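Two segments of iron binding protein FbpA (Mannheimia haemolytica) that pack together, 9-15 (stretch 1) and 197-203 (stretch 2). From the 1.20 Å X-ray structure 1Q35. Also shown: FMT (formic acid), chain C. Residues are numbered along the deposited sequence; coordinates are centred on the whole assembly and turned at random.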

# COMPACT_ATOMS: atom_id res chain seq x y z
N TYR A 9 9.88 2.25 4.87
CA TYR A 9 8.83 1.31 5.28
C TYR A 9 8.74 0.12 4.32
O TYR A 9 7.97 -0.81 4.58
CB TYR A 9 7.47 2.02 5.36
CG TYR A 9 7.35 2.96 6.53
CD1 TYR A 9 6.95 2.50 7.78
CD2 TYR A 9 7.65 4.31 6.40
CE1 TYR A 9 6.85 3.36 8.86
CE2 TYR A 9 7.54 5.18 7.46
CZ TYR A 9 7.15 4.70 8.69
OH TYR A 9 7.05 5.58 9.75
N ARG A 10 9.47 0.16 3.22
CA ARG A 10 9.55 -0.94 2.25
C ARG A 10 10.77 -1.81 2.54
O ARG A 10 11.86 -1.30 2.77
CB ARG A 10 9.64 -0.39 0.82
CG ARG A 10 8.64 0.71 0.52
CD ARG A 10 8.24 0.81 -0.93
NE ARG A 10 7.54 -0.38 -1.39
CZ ARG A 10 7.12 -0.57 -2.63
NH1 ARG A 10 6.50 -1.70 -2.94
NH2 ARG A 10 7.29 0.37 -3.54
N GLN A 11 10.58 -3.13 2.51
CA GLN A 11 11.68 -4.08 2.71
C GLN A 11 12.60 -4.06 1.49
O GLN A 11 12.17 -3.65 0.40
CB GLN A 11 11.14 -5.49 2.96
CG GLN A 11 10.47 -5.66 4.30
CD GLN A 11 11.45 -5.68 5.45
OE1 GLN A 11 12.42 -6.44 5.42
NE2 GLN A 11 11.21 -4.86 6.47
N PRO A 12 13.86 -4.46 1.65
CA PRO A 12 14.84 -4.40 0.56
C PRO A 12 14.35 -4.96 -0.77
O PRO A 12 14.61 -4.35 -1.79
CB PRO A 12 16.02 -5.22 1.10
CG PRO A 12 15.93 -5.10 2.56
CD PRO A 12 14.47 -4.97 2.90
N TYR A 13 13.65 -6.08 -0.78
CA TYR A 13 13.29 -6.72 -2.04
C TYR A 13 12.38 -5.85 -2.92
O TYR A 13 12.36 -6.02 -4.14
CB TYR A 13 12.70 -8.13 -1.83
CG TYR A 13 11.25 -8.23 -1.38
CD1 TYR A 13 10.82 -7.67 -0.18
CD2 TYR A 13 10.33 -8.94 -2.14
CE1 TYR A 13 9.50 -7.79 0.23
CE2 TYR A 13 9.01 -9.07 -1.74
CZ TYR A 13 8.59 -8.49 -0.56
OH TYR A 13 7.28 -8.62 -0.16
N LEU A 14 11.65 -4.91 -2.31
CA LEU A 14 10.75 -4.02 -3.05
C LEU A 14 11.25 -2.58 -3.24
O LEU A 14 10.53 -1.74 -3.77
CB LEU A 14 9.37 -4.00 -2.36
CG LEU A 14 8.58 -5.31 -2.50
CD1 LEU A 14 7.39 -5.33 -1.55
CD2 LEU A 14 8.11 -5.50 -3.92
N ILE A 15 12.49 -2.29 -2.84
CA ILE A 15 13.03 -0.93 -3.01
C ILE A 15 14.53 -0.87 -3.34
O ILE A 15 14.97 0.07 -4.00
CB ILE A 15 12.69 -0.06 -1.77
CG1 ILE A 15 12.85 1.44 -2.07
CG2 ILE A 15 13.52 -0.46 -0.56
CD1 ILE A 15 11.97 1.97 -3.17
N SER A 197 -2.36 -5.95 -4.67
CA SER A 197 -2.29 -6.50 -6.01
C SER A 197 -0.88 -6.93 -6.42
O SER A 197 -0.68 -7.99 -6.98
CB SER A 197 -2.82 -5.48 -7.01
OG SER A 197 -2.16 -4.22 -6.86
N TYR A 198 0.10 -6.08 -6.14
CA TYR A 198 1.46 -6.32 -6.62
C TYR A 198 2.05 -7.61 -6.06
O TYR A 198 2.88 -8.24 -6.70
CB TYR A 198 2.39 -5.11 -6.34
CG TYR A 198 2.44 -4.69 -4.89
CD1 TYR A 198 1.51 -3.78 -4.40
CD2 TYR A 198 3.37 -5.23 -4.01
CE1 TYR A 198 1.51 -3.41 -3.08
CE2 TYR A 198 3.38 -4.85 -2.68
CZ TYR A 198 2.44 -3.94 -2.22
OH TYR A 198 2.38 -3.56 -0.90
N TYR A 199 1.59 -8.03 -4.89
CA TYR A 199 2.06 -9.29 -4.32
C TYR A 199 1.75 -10.51 -5.20
O TYR A 199 2.49 -11.48 -5.16
CB TYR A 199 1.50 -9.51 -2.90
CG TYR A 199 2.12 -8.61 -1.86
CD1 TYR A 199 1.32 -7.76 -1.09
CD2 TYR A 199 3.49 -8.60 -1.64
CE1 TYR A 199 1.88 -6.93 -0.13
CE2 TYR A 199 4.05 -7.76 -0.69
CZ TYR A 199 3.24 -6.94 0.07
OH TYR A 199 3.78 -6.10 1.02
N TYR A 200 0.67 -10.46 -5.98
CA TYR A 200 0.36 -11.55 -6.89
C TYR A 200 1.48 -11.73 -7.92
O TYR A 200 1.92 -12.86 -8.18
CB TYR A 200 -0.98 -11.31 -7.58
CG TYR A 200 -1.59 -12.53 -8.21
CD1 TYR A 200 -1.64 -12.68 -9.58
CD2 TYR A 200 -2.13 -13.55 -7.43
CE1 TYR A 200 -2.21 -13.80 -10.17
CE2 TYR A 200 -2.71 -14.68 -8.01
CZ TYR A 200 -2.75 -14.79 -9.38
OH TYR A 200 -3.31 -15.91 -9.96
N GLY A 201 1.96 -10.63 -8.48
CA GLY A 201 3.08 -10.67 -9.40
C GLY A 201 4.39 -11.08 -8.75
O GLY A 201 5.16 -11.85 -9.31
N LYS A 202 4.64 -10.57 -7.55
CA LYS A 202 5.83 -10.98 -6.80
C LYS A 202 5.84 -12.49 -6.56
O LYS A 202 6.87 -13.13 -6.71
CB LYS A 202 5.92 -10.25 -5.46
CG LYS A 202 6.19 -8.75 -5.56
CD LYS A 202 7.48 -8.41 -6.31
CE LYS A 202 8.72 -8.98 -5.64
NZ LYS A 202 9.95 -8.83 -6.48
N MET A 203 4.69 -13.06 -6.20
CA MET A 203 4.61 -14.51 -5.95
C MET A 203 4.84 -15.29 -7.24
O MET A 203 5.56 -16.29 -7.24
CB MET A 203 3.26 -14.88 -5.32
CG MET A 203 3.15 -14.44 -3.87
SD MET A 203 1.61 -14.95 -3.06
CE MET A 203 0.40 -13.93 -3.91
C FMT C . 5.61 -2.92 0.37
O1 FMT C . 6.86 -2.47 0.44
O2 FMT C . 4.92 -2.63 -0.59
O HOH W 1 11.01 -6.26 -6.52
O HOH W 2 6.42 -6.70 1.71

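What holds the two segments together where they touch directly? No hydrogen bond passes straight from one to the other, so the direct contact rests on side-chain packing, and the buried surface is modest, 235 Å² summed over both sides. Leu14 is central to it. Its CA-to-CB bond points toward the helical segment, and its two methyls reach different neighbours: CD1 lies 4.2 Å from Tyr198 CE2 and equally 4.2 Å from Tyr199 CE2, while CD2 lies 3.8 Å from Lys202 CD. The leucine therefore rests against two aromatic rings and the aliphatic part of a lysine. Tyr198 and Lys202 can share this neighbour because they are one helical turn apart, as the backbone hydrogen bond from Lys202 N to Tyr198 O, 3.0 Å long, records.

How do Tyr13 and Lys202 fit around this apolar centre? Both side chains set out toward the opposite segment. Chi1 of Tyr13 is p, and its CD2 comes within 3.9 Å of Lys202 CE, the last carbon of the lysine side chain. The methylene approaches the ring obliquely. Farther out, Tyr13 OH reaches 3.4 Å from Tyr199 CE2, near the plane of the Tyr199 ring and at its edge. Tyr199 begins sideways to the contact, but the end of its side chain comes nearer, which brings its ring within reach of both Tyr13 and Leu14.

How are the polar groups linked if they do not bond directly? Two waters make the connection. Water 2 lies 2.8 Å from Tyr13 OH and 2.8 Å from Tyr199 OH, hydrogen-bonding to both hydroxyls and spanning a gap too wide for them to bond each other. Water 1 accepts a hydrogen bond from Lys202 NZ at 2.8 Å and lies 2.7 Å from Tyr13 O, an acceptor well placed for one of its protons. The first three chi angles of Lys202 are m and the last is t, a path that lays its methylenes beside Leu14 and Tyr13 and carries the amino group onward to this water. One lysine thus serves both the apolar packing and a water contact that reaches the backbone of the other segment.

What part does the bound formic acid play? It joins Arg10 to Tyr198, whose own closest approach, 4.4 Å between Arg10 NH1 and Tyr198 CE2, is a loose, oblique one. Arg10 donates two hydrogen bonds to it: NE to FMT O1 at 2.9 Å, nearly straight at 174°, and NH1 to FMT O2 at 3.0 Å, more bent at 134°. This is the familiar paired grip of a guanidinium edge on two oxygens. Tyr198 OH adds a weak hydrogen bond to FMT O2 at 2.7 Å, so that oxygen is shared by the two segments. Leu14 CD1, 3.5 Å from FMT O1, packs against the small molecule, which probably came from the crystallisation liquor.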